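Local structure of DNA repair protein XRCC1 (Mus musculus, 3PC6) at the interface of chains A and B. The protein acts as a scaffold in DNA single-strand break repair, assembling repair complexes and binding poly-ADP-ribose chains, here seen as its second BRCT domain. Sequence-based numbering; all coordinates share one arbitrary frame. Chains: chain A/B, DNA repair protein XRCC1.

The interface of chains A and B. Residues chain A 32, 34-37; chain B 25, 29.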
loop_
_atom_site.group_PDB
_atom_site.type_symbol
_atom_site.label_atom_id
_atom_site.label_comp_id
_atom_site.label_asym_id
_atom_site.label_seq_id
_atom_site.Cartn_x
_atom_site.Cartn_y
_atom_site.Cartn_z
ATOM N N THR A 32 4.862 2.607 0.628
ATOM C CA THR A 32 3.484 2.962 0.951
ATOM C C THR A 32 3.365 3.584 2.356
ATOM O O THR A 32 2.733 4.629 2.535
ATOM C CB THR A 32 2.591 1.711 0.864
ATOM O OG1 THR A 32 2.707 1.132 -0.448
ATOM C CG2 THR A 32 1.127 2.062 1.147
ATOM N N PHE A 34 5.465 5.179 4.175
ATOM C CA PHE A 34 6.056 6.499 4.358
ATOM C C PHE A 34 5.485 7.482 3.363
ATOM O O PHE A 34 6.053 8.549 3.112
ATOM C CB PHE A 34 7.580 6.422 4.301
ATOM C CG PHE A 34 8.153 5.378 5.223
ATOM C CD1 PHE A 34 7.669 5.243 6.515
ATOM C CD2 PHE A 34 9.163 4.533 4.799
ATOM C CE1 PHE A 34 8.181 4.278 7.373
ATOM C CE2 PHE A 34 9.683 3.568 5.651
ATOM C CZ PHE A 34 9.189 3.441 6.941
ATOM N N ASN A 35 4.343 7.091 2.804
ATOM C CA ASN A 35 3.503 7.966 2.003
ATOM C C ASN A 35 4.006 8.206 0.586
ATOM O O ASN A 35 3.677 9.221 -0.031
ATOM C CB ASN A 35 3.248 9.297 2.719
ATOM C CG ASN A 35 1.921 9.907 2.333
ATOM O OD1 ASN A 35 1.062 9.228 1.771
ATOM N ND2 ASN A 35 1.744 11.189 2.626
ATOM N N GLY A 36 4.792 7.263 0.074
ATOM C CA GLY A 36 5.254 7.322 -1.302
ATOM C C GLY A 36 4.137 6.865 -2.225
ATOM O O GLY A 36 3.153 6.282 -1.775
ATOM N N GLU A 37 4.287 7.129 -3.514
ATOM C CA GLU A 37 3.288 6.740 -4.496
ATOM C C GLU A 37 3.893 5.734 -5.464
ATOM O O GLU A 37 4.929 6.002 -6.065
ATOM C CB GLU A 37 2.831 7.978 -5.270
ATOM C CG GLU A 37 1.561 7.777 -6.067
ATOM C CD GLU A 37 0.321 7.996 -5.224
ATOM O OE1 GLU A 37 0.126 9.137 -4.743
ATOM O OE2 GLU A 37 -0.452 7.029 -5.044
ATOM N N ARG B 25 -6.893 6.059 -0.383
ATOM C CA ARG B 25 -5.436 5.961 -0.348
ATOM C C ARG B 25 -4.911 5.853 1.089
ATOM O O ARG B 25 -3.932 5.150 1.370
ATOM C CB ARG B 25 -4.815 7.181 -1.046
ATOM C CG ARG B 25 -3.317 7.193 -0.986
ATOM C CD ARG B 25 -2.746 8.256 -1.905
ATOM N NE ARG B 25 -1.294 8.188 -1.911
ATOM C CZ ARG B 25 -0.532 8.652 -0.930
ATOM N NH1 ARG B 25 -1.095 9.223 0.131
ATOM N NH2 ARG B 25 0.791 8.551 -1.011
ATOM N N ARG B 29 -2.832 2.849 2.830
ATOM C CA ARG B 29 -1.600 3.158 3.560
ATOM C C ARG B 29 -1.515 2.479 4.927
ATOM O O ARG B 29 -0.506 1.849 5.247
ATOM C CB ARG B 29 -1.421 4.671 3.710
ATOM C CG ARG B 29 -0.123 5.081 4.370
ATOM C CD ARG B 29 -0.011 6.595 4.513
ATOM N NE ARG B 29 1.236 6.921 5.189
ATOM C CZ ARG B 29 1.555 8.107 5.697
ATOM N NH1 ARG B 29 0.713 9.127 5.613
ATOM N NH2 ARG B 29 2.733 8.266 6.291
#
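In this BRCT homodimer, helix 23-33 of chain B lends two arginines, B:Arg25 and B:Arg29, to the loop that follows the same helix of chain A. A:Asn35 meets both of them. Its amide oxygen OD1 takes two hydrogen bonds from the end of the B:Arg25 guanidinium, 2.7 Å from NH1 and 2.9 Å from NH2. The two donors differ in approach. NH1 lies in the carbonyl plane; NH2 sits above it. The amide and guanidinium planes are 50° apart. The grip is a fork closing on one oxygen. NH2 also makes a weak bond to the backbone O of A:Asn35, 3.1 Å away and in the plane of the guanidinium.

The B:Arg25 chain runs extended, CG anti to the backbone N (chi1 177°), which carries its guanidinium across to A:Asn35. On the NE side stands the carboxylate of A:Glu37. NE pairs with OE1 in a long salt bridge of 3.3 Å. A:Glu37 is poorly ordered, so this charge pairing is likely to be loose. An alanine in place of B:Arg25 would probably leave A:Asn35 OD1 without the donors NH1 and NH2 and the A:Glu37 carboxylate without its positive mate.

B:Arg29 uses a face instead. Its guanidinium lies flat against the A:Asn35 amide, the planes 2° apart. CB of A:Asn35 sits over the guanidinium centre, 3.6 Å from CZ. The amide is thus gripped at its oxygen by one arginine and stacked on the other, which should limit its rotation. Nearer the backbone of B:Arg29, CG2 of A:Thr32 packs 3.8 Å from its CA.

A:Thr32 lies near the end of helix 23-33, and A:Asn35 and A:Gly36 lie in the short loop between that helix and strand 37-38. The patch is one part of a two-fold interface, so its twin recurs with the chains exchanged.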